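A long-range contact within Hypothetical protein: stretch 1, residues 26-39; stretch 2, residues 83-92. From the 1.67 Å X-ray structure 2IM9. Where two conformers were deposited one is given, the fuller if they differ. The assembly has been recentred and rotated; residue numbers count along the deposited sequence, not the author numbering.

Stretch 1, residues 26-39: NSAAIEEQANSSIR
Stretch 2 83-92: DQFPRYRVDG

Residues 27-39 form a helix with i to i-4 backbone hydrogen bonds (Asn35 N to Glu31 O, 2.8 Å); residues 83-92 run alongside it without regular structure, in the same direction, Ser27 CA lying 4.7 Å from Pro86 CA and Ala34 CA 5.2 Å from Arg89 CA. The contact buries 692 Å², both sides summed. The CA-to-CB bond of Glu31 (chi1 m, chi2 t) points sideways to the second stretch, and its carboxylate comes nearer, meeting Arg87 (chi1 m, chi2 t, chi3 m): Arg87 NH2 reaches Glu31 OE1 at 2.7 Å and Arg87 NE reaches Glu31 OE2 at 2.9 Å, a two-pronged salt bridge at the guanidinium edge. Glu31 OE2 also accepts from Arg87 N (2.8 Å), so one side chain grips both backbone and charge. Tyr88, extended (phi/psi -160/158) with chi1 p and chi2 90°, lays its ring edge against Ala34 (Tyr88 CD1 to Ala34 CB, 3.6 Å) and donates from Tyr88 OH to Asn35 OD1 (2.6 Å). Val90 (phi/psi -121/5, chi1 m) points toward the helix, Val90 CG1 making apolar contacts 4.1 Å from Ala34 CB and 4.3 Å from Ile38 CG1. One water oxygen accepts from Val90 N at 2.9 Å and donates to Ile30 O at 2.9 Å and to Gln33 OE1 at 2.7 Å. Near Pro86, Ser27 OG (chi1 m) donates to Gln84 O at 2.5 Å, and Ile30 CG2 packs 3.8 Å from Pro86 CG, carbon against carbon at van der Waals range.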

# COMPACT_ATOMS: atom_id res chain seq x y z
N ASN A 26 -15.13 -0.63 17.96
CA ASN A 26 -15.29 -2.05 18.40
C ASN A 26 -14.68 -2.93 17.35
O ASN A 26 -15.37 -3.39 16.42
CB ASN A 26 -16.76 -2.44 18.56
CG ASN A 26 -16.93 -3.80 19.27
OD1 ASN A 26 -16.04 -4.67 19.24
ND2 ASN A 26 -18.08 -3.97 19.92
N SER A 27 -13.39 -3.15 17.53
CA SER A 27 -12.61 -3.91 16.56
C SER A 27 -13.08 -5.33 16.36
O SER A 27 -13.11 -5.79 15.22
CB SER A 27 -11.12 -3.89 16.95
OG SER A 27 -10.65 -2.56 16.83
N ALA A 28 -13.46 -6.03 17.42
CA ALA A 28 -13.96 -7.39 17.24
C ALA A 28 -15.22 -7.41 16.37
O ALA A 28 -15.37 -8.27 15.51
CB ALA A 28 -14.21 -8.06 18.58
N ALA A 29 -16.12 -6.46 16.59
CA ALA A 29 -17.37 -6.40 15.82
C ALA A 29 -17.12 -6.08 14.35
O ALA A 29 -17.78 -6.62 13.46
CB ALA A 29 -18.32 -5.39 16.42
N ILE A 30 -16.17 -5.18 14.11
CA ILE A 30 -15.78 -4.82 12.76
C ILE A 30 -15.23 -6.03 12.01
O ILE A 30 -15.62 -6.32 10.87
CB ILE A 30 -14.77 -3.65 12.77
CG1 ILE A 30 -15.44 -2.38 13.32
CG2 ILE A 30 -14.20 -3.43 11.38
CD1 ILE A 30 -14.43 -1.27 13.67
N GLU A 31 -14.35 -6.78 12.68
CA GLU A 31 -13.80 -8.00 12.08
C GLU A 31 -14.88 -9.04 11.82
O GLU A 31 -14.82 -9.76 10.81
CB GLU A 31 -12.72 -8.57 12.98
CG GLU A 31 -11.45 -7.72 13.05
CD GLU A 31 -10.38 -8.35 13.93
OE1 GLU A 31 -10.67 -9.41 14.54
OE2 GLU A 31 -9.27 -7.78 14.04
N GLU A 32 -15.86 -9.13 12.72
CA GLU A 32 -16.94 -10.11 12.56
C GLU A 32 -17.77 -9.80 11.34
O GLU A 32 -18.15 -10.72 10.59
CB GLU A 32 -17.85 -10.18 13.80
CG GLU A 32 -17.24 -10.94 14.95
N GLN A 33 -18.04 -8.52 11.12
CA GLN A 33 -18.74 -8.08 9.90
C GLN A 33 -17.94 -8.46 8.66
O GLN A 33 -18.50 -8.95 7.66
CB GLN A 33 -18.96 -6.55 9.91
CG GLN A 33 -19.38 -5.97 8.54
CD GLN A 33 -19.35 -4.43 8.47
OE1 GLN A 33 -18.31 -3.78 8.63
NE2 GLN A 33 -20.52 -3.85 8.20
N ALA A 34 -16.62 -8.23 8.72
CA ALA A 34 -15.74 -8.59 7.60
C ALA A 34 -15.72 -10.09 7.34
O ALA A 34 -15.69 -10.51 6.18
CB ALA A 34 -14.33 -8.08 7.84
N ASN A 35 -15.69 -10.90 8.41
CA ASN A 35 -15.75 -12.36 8.25
C ASN A 35 -16.98 -12.79 7.44
O ASN A 35 -16.88 -13.61 6.53
CB ASN A 35 -15.73 -13.07 9.61
CG ASN A 35 -14.42 -12.91 10.33
OD1 ASN A 35 -13.39 -12.63 9.71
ND2 ASN A 35 -14.43 -13.10 11.66
N SER A 36 -18.14 -12.21 7.76
CA SER A 36 -19.37 -12.54 7.07
C SER A 36 -19.30 -12.12 5.59
O SER A 36 -19.59 -12.93 4.71
CB SER A 36 -20.58 -11.93 7.80
OG SER A 36 -21.79 -12.29 7.16
N SER A 37 -18.85 -10.89 5.32
CA SER A 37 -18.75 -10.36 3.95
C SER A 37 -17.74 -11.10 3.08
O SER A 37 -18.00 -11.37 1.89
CB SER A 37 -18.40 -8.88 3.98
OG SER A 37 -19.45 -8.14 4.57
N ILE A 38 -16.60 -11.43 3.66
CA ILE A 38 -15.53 -12.14 2.95
C ILE A 38 -15.92 -13.59 2.65
O ILE A 38 -15.69 -14.08 1.54
CB ILE A 38 -14.20 -12.02 3.71
CG1 ILE A 38 -13.74 -10.55 3.67
CG2 ILE A 38 -13.14 -12.92 3.08
CD1 ILE A 38 -12.63 -10.18 4.68
N ARG A 39 -16.51 -14.28 3.64
CA ARG A 39 -17.02 -15.62 3.41
C ARG A 39 -17.94 -15.62 2.20
O ARG A 39 -17.81 -16.48 1.32
CB ARG A 39 -17.77 -16.14 4.65
CG ARG A 39 -18.36 -17.53 4.49
CD ARG A 39 -17.26 -18.57 4.56
NE ARG A 39 -16.86 -18.85 5.94
CZ ARG A 39 -15.69 -19.38 6.28
NH1 ARG A 39 -15.43 -19.64 7.55
NH2 ARG A 39 -14.78 -19.67 5.34
N ASP A 83 -1.77 -0.97 19.13
CA ASP A 83 -2.75 -0.47 18.17
C ASP A 83 -3.87 -1.48 18.01
O ASP A 83 -3.71 -2.49 17.33
CB ASP A 83 -2.09 -0.19 16.81
CG ASP A 83 -3.03 0.51 15.83
OD1 ASP A 83 -4.28 0.58 16.09
OD2 ASP A 83 -2.53 1.01 14.80
N GLN A 84 -5.01 -1.19 18.65
CA GLN A 84 -6.14 -2.14 18.75
C GLN A 84 -7.21 -1.92 17.68
O GLN A 84 -8.35 -2.40 17.81
CB GLN A 84 -6.74 -2.07 20.17
CG GLN A 84 -5.71 -2.39 21.28
CD GLN A 84 -6.32 -2.39 22.68
OE1 GLN A 84 -7.35 -1.76 22.94
NE2 GLN A 84 -5.66 -3.09 23.60
N PHE A 85 -6.84 -1.21 16.62
CA PHE A 85 -7.70 -1.17 15.43
C PHE A 85 -7.75 -2.58 14.80
O PHE A 85 -6.86 -3.42 15.04
CB PHE A 85 -7.18 -0.13 14.43
CG PHE A 85 -7.87 1.21 14.54
CD1 PHE A 85 -8.00 1.85 15.78
CD2 PHE A 85 -8.42 1.80 13.41
CE1 PHE A 85 -8.64 3.08 15.88
CE2 PHE A 85 -9.08 3.05 13.50
CZ PHE A 85 -9.17 3.68 14.75
N PRO A 86 -8.81 -2.85 14.00
CA PRO A 86 -9.04 -4.20 13.51
C PRO A 86 -7.92 -4.69 12.60
O PRO A 86 -7.23 -3.88 11.96
CB PRO A 86 -10.34 -4.10 12.70
CG PRO A 86 -10.65 -2.65 12.58
CD PRO A 86 -9.82 -1.87 13.54
N ARG A 87 -7.76 -6.01 12.52
CA ARG A 87 -6.77 -6.61 11.64
C ARG A 87 -7.14 -6.56 10.16
O ARG A 87 -6.26 -6.58 9.28
CB ARG A 87 -6.56 -8.06 12.08
CG ARG A 87 -5.78 -8.08 13.39
CD ARG A 87 -5.85 -9.43 14.06
NE ARG A 87 -7.19 -9.68 14.58
CZ ARG A 87 -7.52 -10.78 15.24
NH1 ARG A 87 -6.59 -11.71 15.43
NH2 ARG A 87 -8.76 -10.91 15.69
N TYR A 88 -8.45 -6.52 9.90
CA TYR A 88 -9.01 -6.33 8.56
C TYR A 88 -10.46 -5.84 8.71
O TYR A 88 -11.08 -6.00 9.77
CB TYR A 88 -8.98 -7.64 7.74
CG TYR A 88 -9.55 -8.81 8.51
CD1 TYR A 88 -10.92 -9.12 8.44
CD2 TYR A 88 -8.73 -9.60 9.32
CE1 TYR A 88 -11.46 -10.19 9.17
CE2 TYR A 88 -9.24 -10.67 10.05
CZ TYR A 88 -10.61 -10.96 9.97
OH TYR A 88 -11.11 -12.02 10.69
N ARG A 89 -10.96 -5.21 7.66
CA ARG A 89 -12.32 -4.66 7.69
C ARG A 89 -12.82 -4.40 6.28
O ARG A 89 -12.02 -4.34 5.33
CB ARG A 89 -12.34 -3.35 8.50
CG ARG A 89 -11.54 -2.22 7.86
CD ARG A 89 -11.19 -1.14 8.87
NE ARG A 89 -12.40 -0.52 9.46
CZ ARG A 89 -12.37 0.40 10.44
NH1 ARG A 89 -11.22 0.80 10.96
NH2 ARG A 89 -13.52 0.90 10.92
N VAL A 90 -14.13 -4.24 6.14
CA VAL A 90 -14.70 -3.95 4.81
C VAL A 90 -15.47 -2.64 4.78
O VAL A 90 -16.10 -2.33 3.76
CB VAL A 90 -15.62 -5.10 4.34
CG1 VAL A 90 -14.79 -6.37 4.09
CG2 VAL A 90 -16.74 -5.36 5.37
N ASP A 91 -15.44 -1.90 5.87
CA ASP A 91 -16.23 -0.67 6.02
C ASP A 91 -15.42 0.61 5.78
O ASP A 91 -15.96 1.72 5.80
CB ASP A 91 -16.86 -0.61 7.42
CG ASP A 91 -15.83 -0.46 8.52
OD1 ASP A 91 -14.77 -1.12 8.42
OD2 ASP A 91 -16.04 0.31 9.47
N GLY A 92 -14.11 0.47 5.55
CA GLY A 92 -13.25 1.65 5.37
C GLY A 92 -11.85 1.20 5.00
O GLY A 92 -11.45 0.10 5.36
O HOH W 1 -15.79 -4.74 8.50